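Local structure of extracellular sialidase/neuraminidase, putative (Aspergillus fumigatus, 2XZI) at residues Ser37-Ala42 / Asn62-Asp67; Ile68-Lys73 / Gly103-Val108; Leu240-Arg245 / Gly263-Asp268. The protein is a KDNase of the sialidase family, probably an extracellular enzyme that releases terminal KDN, a deaminated sialic acid, from glycoconjugates. All coordinates share one frame; numbering follows the deposited sequence.

Overall arrangement
Contacts 1 and 2 are neighbours, centres about 10 Å apart, and both reach the sheet of strands 37-45 and 68-74. They touch where Ile40 and Ala42 pack on Pro105 and Pro107, and the same sodium ion is bound by Asp67 of contact 1 and Asn69 of contact 2. Contact 3 belongs to another sheet, its centre about 26 Å from that of contact 1, yet both hold the same sugar through arginines. The chemistry follows the place. Contact 1 is buried and polar and lines the sugar pocket. Contact 2 is apolar and lies nearest the centre of the chain. Contact 3, centred about 17 Å from there, sets partly exposed Phe265 against a buried Arg-Asp pair.

Contact 1: residues Ser37-Ala42 / Asn62-Asp67. With NA (sodium ion), chain E; KDM (deamino-alpha-neuraminic acid), chain C.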
loop_
_atom_site.group_PDB
_atom_site.type_symbol
_atom_site.label_atom_id
_atom_site.label_comp_id
_atom_site.label_asym_id
_atom_site.label_seq_id
_atom_site.Cartn_x
_atom_site.Cartn_y
_atom_site.Cartn_z
ATOM N N SER A 37 8.792 6.665 -13.260
ATOM C CA SER A 37 8.836 6.015 -11.953
ATOM C C SER A 37 7.558 5.303 -11.619
ATOM O O SER A 37 6.472 5.644 -12.100
ATOM C CB SER A 37 9.093 7.061 -10.880
ATOM O OG SER A 37 10.438 7.504 -10.910
ATOM N N PHE A 38 7.707 4.305 -10.767
ATOM C CA PHE A 38 6.573 3.644 -10.146
ATOM C C PHE A 38 6.748 3.772 -8.656
ATOM O O PHE A 38 7.824 3.517 -8.138
ATOM C CB PHE A 38 6.517 2.188 -10.550
ATOM C CG PHE A 38 6.290 1.985 -12.031
ATOM C CD1 PHE A 38 5.007 2.011 -12.547
ATOM C CD2 PHE A 38 7.357 1.763 -12.897
ATOM C CE1 PHE A 38 4.765 1.816 -13.899
ATOM C CE2 PHE A 38 7.122 1.595 -14.264
ATOM C CZ PHE A 38 5.828 1.600 -14.756
ATOM N N ARG A 39 5.689 4.231 -7.994
ATOM C CA ARG A 39 5.678 4.397 -6.533
ATOM C C ARG A 39 4.330 3.978 -5.974
ATOM O O ARG A 39 3.391 3.718 -6.727
ATOM C CB ARG A 39 5.954 5.859 -6.169
ATOM C CG ARG A 39 7.418 6.292 -6.294
ATOM C CD ARG A 39 7.735 7.482 -5.390
ATOM N NE ARG A 39 7.483 7.105 -4.011
ATOM C CZ ARG A 39 7.208 7.937 -3.017
ATOM N NH1 ARG A 39 7.187 9.247 -3.201
ATOM N NH2 ARG A 39 6.935 7.425 -1.819
ATOM N N ILE A 40 4.268 3.888 -4.648
ATOM C CA ILE A 40 2.997 3.729 -3.934
ATOM C C ILE A 40 2.311 2.384 -4.229
ATOM O O ILE A 40 1.227 2.344 -4.813
ATOM C CB ILE A 40 2.025 4.937 -4.166
ATOM C CG1 ILE A 40 2.758 6.294 -4.281
ATOM C CG2 ILE A 40 0.990 4.995 -3.060
ATOM C CD1 ILE A 40 3.610 6.679 -3.103
ATOM N N PRO A 41 2.954 1.275 -3.824
ATOM C CA PRO A 41 2.451 -0.081 -4.086
ATOM C C PRO A 41 1.226 -0.488 -3.262
ATOM O O PRO A 41 1.026 -0.023 -2.133
ATOM C CB PRO A 41 3.631 -0.975 -3.691
ATOM C CG PRO A 41 4.328 -0.172 -2.621
ATOM C CD PRO A 41 4.270 1.238 -3.158
ATOM N N ALA A 42 0.420 -1.369 -3.838
ATOM C CA ALA A 42 -0.639 -2.040 -3.095
ATOM C C ALA A 42 -0.768 -3.428 -3.682
ATOM O O ALA A 42 -0.726 -3.568 -4.902
ATOM C CB ALA A 42 -1.932 -1.299 -3.260
ATOM N N ASN A 62 9.523 11.648 -10.599
ATOM C CA ASN A 62 9.126 10.850 -9.434
ATOM C C ASN A 62 8.197 11.622 -8.485
ATOM O O ASN A 62 7.874 11.134 -7.394
ATOM C CB ASN A 62 10.360 10.326 -8.684
ATOM C CG ASN A 62 11.198 11.440 -8.070
ATOM O OD1 ASN A 62 10.677 12.482 -7.681
ATOM N ND2 ASN A 62 12.493 11.197 -7.944
ATOM N N GLN A 63 7.773 12.825 -8.879
ATOM C CA GLN A 63 7.002 13.705 -7.991
ATOM C C GLN A 63 5.588 13.210 -7.721
ATOM O O GLN A 63 5.035 12.433 -8.490
ATOM C CB GLN A 63 6.982 15.143 -8.526
ATOM C CG GLN A 63 8.380 15.759 -8.562
ATOM C CD GLN A 63 8.484 16.959 -9.488
ATOM O OE1 GLN A 63 8.027 16.919 -10.626
ATOM N NE2 GLN A 63 9.103 18.029 -9.000
ATOM N N ASP A 64 5.020 13.674 -6.611
ATOM C CA ASP A 64 3.696 13.241 -6.143
ATOM C C ASP A 64 2.551 13.871 -6.929
ATOM O O ASP A 64 1.400 13.444 -6.802
ATOM C CB ASP A 64 3.460 13.644 -4.677
ATOM C CG ASP A 64 4.482 13.078 -3.695
ATOM O OD1 ASP A 64 5.282 12.192 -4.028
ATOM O OD2 ASP A 64 4.476 13.570 -2.543
ATOM N N PHE A 65 2.858 14.922 -7.684
ATOM C CA PHE A 65 1.855 15.690 -8.418
ATOM C C PHE A 65 2.185 15.610 -9.905
ATOM O O PHE A 65 3.263 15.133 -10.288
ATOM C CB PHE A 65 1.882 17.159 -7.964
ATOM C CG PHE A 65 3.253 17.775 -8.050
ATOM C CD1 PHE A 65 3.701 18.363 -9.240
ATOM C CD2 PHE A 65 4.108 17.742 -6.957
ATOM C CE1 PHE A 65 4.988 18.912 -9.331
ATOM C CE2 PHE A 65 5.399 18.289 -7.043
ATOM C CZ PHE A 65 5.835 18.864 -8.236
ATOM N N GLY A 66 1.268 16.110 -10.728
ATOM C CA GLY A 66 1.399 16.006 -12.180
ATOM C C GLY A 66 0.696 14.774 -12.706
ATOM O O GLY A 66 -0.146 14.184 -12.030
ATOM N N ASP A 67 1.040 14.393 -13.935
ATOM C CA ASP A 67 0.380 13.299 -14.624
ATOM C C ASP A 67 0.819 11.955 -14.030
ATOM O O ASP A 67 1.967 11.505 -14.219
ATOM C CB ASP A 67 0.701 13.371 -16.123
ATOM C CG ASP A 67 -0.086 12.380 -16.943
ATOM O OD1 ASP A 67 -1.022 11.732 -16.417
ATOM O OD2 ASP A 67 0.220 12.251 -18.148
HETATM NA NA NA E . -3.071 10.554 -17.009
HETATM C C2 KDM C . 4.955 11.172 -0.033
HETATM C C1 KDM C . 6.200 10.539 0.576
HETATM C C3 KDM C . 4.403 10.294 -1.171
HETATM C C4 KDM C . 2.869 10.452 -1.384
HETATM C C5 KDM C . 2.251 11.685 -0.712
HETATM C C6 KDM C . 2.592 11.665 0.799
HETATM C C7 KDM C . 2.225 12.971 1.520
HETATM C C8 KDM C . 2.417 12.819 3.040
HETATM C C9 KDM C . 2.105 14.120 3.759
HETATM O O5 KDM C . 0.821 11.744 -0.944
HETATM O O1A KDM C . 6.853 9.722 -0.114
HETATM O O1B KDM C . 6.481 10.914 1.740
HETATM O O4 KDM C . 2.630 10.529 -2.790
HETATM O O6 KDM C . 4.011 11.398 1.060
HETATM O O7 KDM C . 3.063 14.022 1.032
HETATM O O8 KDM C . 1.538 11.813 3.564
HETATM O O9 KDM C . 0.703 14.385 3.586
HETATM O O2 KDM C . 5.402 12.431 -0.549
HETATM O O HOH W 1 8.881 10.631 -5.025
HETATM O O HOH W 2 -1.515 9.886 -18.817
HETATM O O HOH W 3 -3.522 10.912 -14.818
#
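Arg39 and Asp64 meet across this contact. Arg39 NH1 lies 3.6 Å from Asp64 OD1, a long salt bridge that meets the guanidinium obliquely. Each group has another charged partner outside the two segments: Arg39 NE pairs with Glu354, and Asp64 OD1 with Arg58. These pairs probably fix how the two side chains are turned.

Both residues hold the sugar. The guanidinium of Arg39 points NH1 and NH2 at one carboxylate oxygen, O1A, which lies near its plane. The NH2 bond is the shorter and straighter, 2.9 Å to O1A with an N-H...O angle of 152°. The arginine chain bends at chi3 (60°) to bring this edge round to the sugar, while Ile40 CD1 lies 3.6 Å above one guanidinium face. Asp64 uses its other oxygen, OD2, to accept a very short hydrogen bond of 2.5 Å from sugar O2.

A water adds a second link. It accepts from Arg39 NH1 at 2.8 Å and donates to the backbone O of Asn62 at 2.6 Å.

The other touch is van der Waals contact. Ser37 OG rests 3.6 Å from Asn62 CB, and its hydrogen bond goes to Arg368 N. The amide of Asn62 leads away, and its ND2 bonds to Ser366 and Gly363.

At the far end of 62-67, Asp67 OD1 binds the sodium ion at 2.4 Å. Arg39 and Arg245 hold the sugar carboxylate, and with Arg302 they are consistent with the arginine triad of sialidases. The place of Asp64 beside O2 is consistent with that of the acid/base aspartate in related sialidases, which share the beta-propeller fold.

Contact 2: residues Ile68-Lys73 / Gly103-Val108; sequences INLVYK and GNPTPV. With NA (sodium ion), chain E.
Leu70 fills the tight part of this contact with a single methyl group. Its CD2 sits 3.8 Å from Gly103 CA and also 3.8 Å from Pro105 CD. The leucine CG stands anti to the backbone N (chi1 -152°), and chi2 turns CD2 toward the other strand. The methyl faces the proline ring along its CB, CG and CD atoms, with CB at 4.0 Å from CD2. Gly103 has no side chain, and the methyl packs against its CA. All three residues are buried, and the join between the segments is purely apolar.

Away from this point the strands diverge, and the contact thins out. On the other side the chemistry is polar and hydrated. The CB of Asn69 points away from 103-108, and its OD1 binds the sodium ion at 2.4 Å. One sodium-bound water accepts from Asn69 ND2 at 3.0 Å; another donates to Ile68 O at 2.8 Å. Asp67, Gly96 and Gly98 complete the protein ligands of the ion.

The contact joins two adjacent antiparallel sheets of the beta-propeller. Strand 68-74 lies between 51-58 and 92-93, and strand 101-109 is the first, edge strand of the next sheet. Leu70 also packs on Leu119 of strand 115-122, and Pro105 on Ala42 and Phe54.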
loop_
_atom_site.group_PDB
_atom_site.type_symbol
_atom_site.label_atom_id
_atom_site.label_comp_id
_atom_site.label_asym_id
_atom_site.label_seq_id
_atom_site.Cartn_x
_atom_site.Cartn_y
_atom_site.Cartn_z
ATOM N N ILE A 68 -0.109 11.319 -13.315
ATOM C CA ILE A 68 0.141 10.043 -12.639
ATOM C C ILE A 68 -1.060 9.165 -12.899
ATOM O O ILE A 68 -2.195 9.594 -12.683
ATOM C CB ILE A 68 0.367 10.245 -11.118
ATOM C CG1 ILE A 68 1.597 11.114 -10.848
ATOM C CG2 ILE A 68 0.471 8.901 -10.393
ATOM C CD1 ILE A 68 1.759 11.562 -9.399
ATOM N N ASN A 69 -0.805 7.957 -13.398
ATOM C CA ASN A 69 -1.857 6.983 -13.689
ATOM C C ASN A 69 -1.820 5.833 -12.707
ATOM O O ASN A 69 -0.747 5.499 -12.179
ATOM C CB ASN A 69 -1.761 6.460 -15.142
ATOM C CG ASN A 69 -1.777 7.561 -16.155
ATOM O OD1 ASN A 69 -2.247 8.656 -15.877
ATOM N ND2 ASN A 69 -1.298 7.270 -17.367
ATOM N N LEU A 70 -2.979 5.225 -12.475
ATOM C CA LEU A 70 -3.034 4.054 -11.602
ATOM C C LEU A 70 -2.897 2.814 -12.453
ATOM O O LEU A 70 -3.784 2.513 -13.255
ATOM C CB LEU A 70 -4.350 4.014 -10.819
ATOM C CG LEU A 70 -4.323 3.316 -9.455
ATOM C CD1 LEU A 70 -4.028 1.810 -9.555
ATOM C CD2 LEU A 70 -3.365 3.970 -8.512
ATOM N N VAL A 71 -1.782 2.112 -12.267
ATOM C CA VAL A 71 -1.421 0.950 -13.082
ATOM C C VAL A 71 -1.426 -0.324 -12.244
ATOM O O VAL A 71 -1.479 -0.267 -11.016
ATOM C CB VAL A 71 -0.057 1.161 -13.820
ATOM C CG1 VAL A 71 -0.166 2.346 -14.795
ATOM C CG2 VAL A 71 1.119 1.323 -12.834
ATOM N N TYR A 72 -1.395 -1.479 -12.905
ATOM C CA TYR A 72 -1.400 -2.739 -12.199
ATOM C C TYR A 72 -0.852 -3.885 -13.035
ATOM O O TYR A 72 -0.743 -3.774 -14.269
ATOM C CB TYR A 72 -2.806 -3.072 -11.694
ATOM C CG TYR A 72 -3.813 -3.538 -12.727
ATOM C CD1 TYR A 72 -4.395 -2.650 -13.618
ATOM C CD2 TYR A 72 -4.223 -4.867 -12.768
ATOM C CE1 TYR A 72 -5.347 -3.072 -14.537
ATOM C CE2 TYR A 72 -5.176 -5.303 -13.699
ATOM C CZ TYR A 72 -5.741 -4.400 -14.569
ATOM O OH TYR A 72 -6.687 -4.799 -15.501
ATOM N N LYS A 73 -0.529 -4.971 -12.349
ATOM C CA LYS A 73 -0.245 -6.254 -12.979
ATOM C C LYS A 73 -0.967 -7.339 -12.225
ATOM O O LYS A 73 -1.150 -7.253 -11.016
ATOM C CB LYS A 73 1.249 -6.553 -12.948
ATOM C CG LYS A 73 2.102 -5.672 -13.839
ATOM C CD LYS A 73 3.552 -6.093 -13.776
ATOM C CE LYS A 73 4.336 -5.305 -14.793
ATOM N NZ LYS A 73 5.702 -5.817 -14.970
ATOM N N GLY A 103 -4.055 8.141 -7.727
ATOM C CA GLY A 103 -3.131 7.410 -6.865
ATOM C C GLY A 103 -3.672 6.909 -5.555
ATOM O O GLY A 103 -4.877 6.728 -5.386
ATOM N N ASN A 104 -2.750 6.687 -4.620
ATOM C CA ASN A 104 -3.080 6.101 -3.313
ATOM C C ASN A 104 -3.877 4.788 -3.422
ATOM O O ASN A 104 -4.920 4.634 -2.791
ATOM C CB ASN A 104 -3.858 7.109 -2.447
ATOM C CG ASN A 104 -2.971 8.173 -1.859
ATOM O OD1 ASN A 104 -2.462 9.046 -2.580
ATOM N ND2 ASN A 104 -2.747 8.104 -0.556
ATOM N N PRO A 105 -3.413 3.831 -4.239
ATOM C CA PRO A 105 -4.231 2.619 -4.341
ATOM C C PRO A 105 -4.453 1.943 -2.987
ATOM O O PRO A 105 -3.497 1.684 -2.248
ATOM C CB PRO A 105 -3.395 1.711 -5.264
ATOM C CG PRO A 105 -2.002 2.209 -5.087
ATOM C CD PRO A 105 -2.139 3.682 -4.965
ATOM N N THR A 106 -5.723 1.679 -2.665
ATOM C CA THR A 106 -6.094 1.018 -1.409
ATOM C C THR A 106 -7.172 -0.036 -1.703
ATOM O O THR A 106 -8.370 0.229 -1.579
ATOM C CB THR A 106 -6.554 2.039 -0.347
ATOM O OG1 THR A 106 -5.610 3.110 -0.293
ATOM C CG2 THR A 106 -6.640 1.402 1.034
ATOM N N PRO A 107 -6.734 -1.239 -2.093
ATOM C CA PRO A 107 -7.643 -2.326 -2.474
ATOM C C PRO A 107 -8.135 -3.132 -1.285
ATOM O O PRO A 107 -7.446 -3.227 -0.262
ATOM C CB PRO A 107 -6.776 -3.189 -3.398
ATOM C CG PRO A 107 -5.388 -3.012 -2.841
ATOM C CD PRO A 107 -5.333 -1.551 -2.448
ATOM N N VAL A 108 -9.314 -3.746 -1.420
ATOM C CA VAL A 108 -9.788 -4.757 -0.494
ATOM C C VAL A 108 -10.611 -5.783 -1.279
ATOM O O VAL A 108 -11.457 -5.411 -2.087
ATOM C CB VAL A 108 -10.592 -4.142 0.694
ATOM C CG1 VAL A 108 -11.801 -3.328 0.208
ATOM C CG2 VAL A 108 -10.971 -5.224 1.735
HETATM NA NA NA E . -3.071 10.554 -17.009
HETATM O O HOH W 3 -3.522 10.912 -14.818
HETATM O O HOH W 2 -1.515 9.886 -18.817
#

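Contact 3: residues Leu240-Arg245 / Gly263-Asp268. With KDM (deamino-alpha-neuraminic acid), chain C.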
loop_
_atom_site.group_PDB
_atom_site.type_symbol
_atom_site.label_atom_id
_atom_site.label_comp_id
_atom_site.label_asym_id
_atom_site.label_seq_id
_atom_site.Cartn_x
_atom_site.Cartn_y
_atom_site.Cartn_z
ATOM N N LEU A 240 -9.777 -3.839 16.481
ATOM C CA LEU A 240 -9.126 -3.115 15.378
ATOM C C LEU A 240 -7.883 -2.417 15.878
ATOM O O LEU A 240 -7.790 -2.021 17.045
ATOM C CB LEU A 240 -10.066 -2.070 14.763
ATOM C CG LEU A 240 -11.382 -2.577 14.159
ATOM C CD1 LEU A 240 -12.243 -1.435 13.627
ATOM C CD2 LEU A 240 -11.115 -3.610 13.066
ATOM N N TYR A 241 -6.941 -2.221 14.963
ATOM C CA TYR A 241 -5.632 -1.662 15.275
ATOM C C TYR A 241 -5.256 -0.759 14.110
ATOM O O TYR A 241 -5.142 -1.249 12.980
ATOM C CB TYR A 241 -4.650 -2.839 15.440
ATOM C CG TYR A 241 -3.147 -2.594 15.472
ATOM C CD1 TYR A 241 -2.410 -2.536 14.291
ATOM C CD2 TYR A 241 -2.450 -2.519 16.676
ATOM C CE1 TYR A 241 -1.036 -2.374 14.310
ATOM C CE2 TYR A 241 -1.064 -2.346 16.702
ATOM C CZ TYR A 241 -0.366 -2.279 15.513
ATOM O OH TYR A 241 1.009 -2.102 15.515
ATOM N N ARG A 242 -5.115 0.546 14.378
ATOM C CA ARG A 242 -4.572 1.489 13.405
ATOM C C ARG A 242 -3.096 1.691 13.695
ATOM O O ARG A 242 -2.698 1.872 14.854
ATOM C CB ARG A 242 -5.270 2.857 13.451
ATOM C CG ARG A 242 -6.606 2.960 12.721
ATOM C CD ARG A 242 -6.476 3.169 11.186
ATOM N NE ARG A 242 -5.822 4.421 10.776
ATOM C CZ ARG A 242 -6.344 5.348 9.964
ATOM N NH1 ARG A 242 -7.557 5.203 9.445
ATOM N NH2 ARG A 242 -5.643 6.440 9.662
ATOM N N ASN A 243 -2.279 1.642 12.650
ATOM C CA ASN A 243 -0.846 1.879 12.771
ATOM C C ASN A 243 -0.474 2.851 11.659
ATOM O O ASN A 243 -0.422 2.494 10.473
ATOM C CB ASN A 243 -0.095 0.540 12.703
ATOM C CG ASN A 243 1.408 0.690 12.821
ATOM O OD1 ASN A 243 1.997 1.577 12.206
ATOM N ND2 ASN A 243 2.040 -0.194 13.588
ATOM N N ASP A 244 -0.291 4.112 12.039
ATOM C CA ASP A 244 -0.206 5.206 11.087
ATOM C C ASP A 244 1.201 5.771 10.995
ATOM O O ASP A 244 1.992 5.715 11.958
ATOM C CB ASP A 244 -1.151 6.338 11.517
ATOM C CG ASP A 244 -2.626 6.012 11.296
ATOM O OD1 ASP A 244 -2.966 4.831 11.080
ATOM O OD2 ASP A 244 -3.456 6.939 11.358
ATOM N N ARG A 245 1.487 6.369 9.845
ATOM C CA ARG A 245 2.678 7.178 9.644
ATOM C C ARG A 245 2.619 8.422 10.528
ATOM O O ARG A 245 1.601 9.131 10.539
ATOM C CB ARG A 245 2.719 7.597 8.174
ATOM C CG ARG A 245 3.796 8.614 7.825
ATOM C CD ARG A 245 3.717 8.942 6.357
ATOM N NE ARG A 245 4.587 10.056 5.983
ATOM C CZ ARG A 245 4.953 10.327 4.731
ATOM N NH1 ARG A 245 4.599 9.522 3.724
ATOM N NH2 ARG A 245 5.734 11.376 4.496
ATOM N N GLY A 263 -9.543 4.365 20.899
ATOM C CA GLY A 263 -8.809 5.107 21.908
ATOM C C GLY A 263 -7.799 6.027 21.250
ATOM O O GLY A 263 -7.763 6.168 20.011
ATOM N N ALA A 264 -6.957 6.633 22.078
ATOM C CA ALA A 264 -5.968 7.590 21.607
ATOM C C ALA A 264 -4.843 6.958 20.788
ATOM O O ALA A 264 -4.465 5.799 20.994
ATOM C CB ALA A 264 -5.383 8.363 22.773
ATOM N N PHE A 265 -4.327 7.753 19.857
ATOM C CA PHE A 265 -3.083 7.425 19.168
ATOM C C PHE A 265 -1.891 7.788 20.041
ATOM O O PHE A 265 -1.872 8.853 20.667
ATOM C CB PHE A 265 -2.975 8.151 17.828
ATOM C CG PHE A 265 -3.769 7.501 16.729
ATOM C CD1 PHE A 265 -5.130 7.776 16.584
ATOM C CD2 PHE A 265 -3.156 6.614 15.831
ATOM C CE1 PHE A 265 -5.890 7.171 15.566
ATOM C CE2 PHE A 265 -3.913 6.015 14.807
ATOM C CZ PHE A 265 -5.271 6.294 14.675
ATOM N N ALA A 266 -0.906 6.897 20.080
ATOM C CA ALA A 266 0.330 7.118 20.829
ATOM C C ALA A 266 1.493 6.457 20.102
ATOM O O ALA A 266 1.308 5.441 19.429
ATOM C CB ALA A 266 0.194 6.563 22.252
ATOM N N PRO A 267 2.701 7.037 20.219
ATOM C CA PRO A 267 3.832 6.440 19.511
ATOM C C PRO A 267 4.149 5.054 20.059
ATOM O O PRO A 267 4.045 4.825 21.278
ATOM C CB PRO A 267 4.983 7.423 19.770
ATOM C CG PRO A 267 4.542 8.221 20.954
ATOM C CD PRO A 267 3.063 8.300 20.896
ATOM N N ASP A 268 4.497 4.127 19.164
ATOM C CA ASP A 268 4.939 2.796 19.555
ATOM C C ASP A 268 6.455 2.797 19.551
ATOM O O ASP A 268 7.079 2.801 18.492
ATOM C CB ASP A 268 4.408 1.736 18.588
ATOM C CG ASP A 268 4.713 0.320 19.042
ATOM O OD1 ASP A 268 5.733 0.093 19.729
ATOM O OD2 ASP A 268 3.923 -0.583 18.706
HETATM C C2 KDM C . 4.955 11.172 -0.033
HETATM C C1 KDM C . 6.200 10.539 0.576
HETATM C C3 KDM C . 4.403 10.294 -1.171
HETATM C C4 KDM C . 2.869 10.452 -1.384
HETATM C C5 KDM C . 2.251 11.685 -0.712
HETATM C C6 KDM C . 2.592 11.665 0.799
HETATM C C7 KDM C . 2.225 12.971 1.520
HETATM C C8 KDM C . 2.417 12.819 3.040
HETATM C C9 KDM C . 2.105 14.120 3.759
HETATM O O5 KDM C . 0.821 11.744 -0.944
HETATM O O1A KDM C . 6.853 9.722 -0.114
HETATM O O1B KDM C . 6.481 10.914 1.740
HETATM O O4 KDM C . 2.630 10.529 -2.790
HETATM O O6 KDM C . 4.011 11.398 1.060
HETATM O O7 KDM C . 3.063 14.022 1.032
HETATM O O8 KDM C . 1.538 11.813 3.564
HETATM O O9 KDM C . 0.703 14.385 3.586
HETATM O O2 KDM C . 5.402 12.431 -0.549
HETATM O O HOH W 4 2.204 -2.326 17.894
#
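The ring of Phe265 meets Arg242 and Asp244 with its outer atoms, CE2 and CZ. Its CZ lies 3.6 Å from Arg242 CB, and its CE2 is 3.6 Å from Asp244 OD2. Both approaches are oblique to the ring. The guanidinium plane of Arg242 stands 78° from the ring, far from a parallel stack; the touch is made by the aliphatic CB. The carboxylate of Asp244 is tilted by 42°.

Arg242 is folded back at chi2 and chi3, which brings its side edge against Asp244. It grips the carboxylate with two nitrogens: NE to OD1 at 2.9 Å and NH2 to OD2 at 2.8 Å. OD1 uses its syn lone pair. The pair that Phe265 leans on is held from several directions: Asp244 OD2 also accepts from Gly227 N, Arg242 NH1 bonds to Asn206 OD1 and Arg205 O, and NH2 to Ala202 O.

Asn243 ND2 donates to Tyr241 OH at 2.9 Å. A water 2.7 Å from that OH donates to Asp268 OD2, bridging the segments. Arg245, extended from CG to NE, reaches the sugar, its NH2 2.9 Å from carboxylate oxygen O1B.

Strand 240-244 runs between 230-234 and 250-258. Strand 261-268 pairs with 250-258, and Phe265 also packs on Ala255 of that intervening strand.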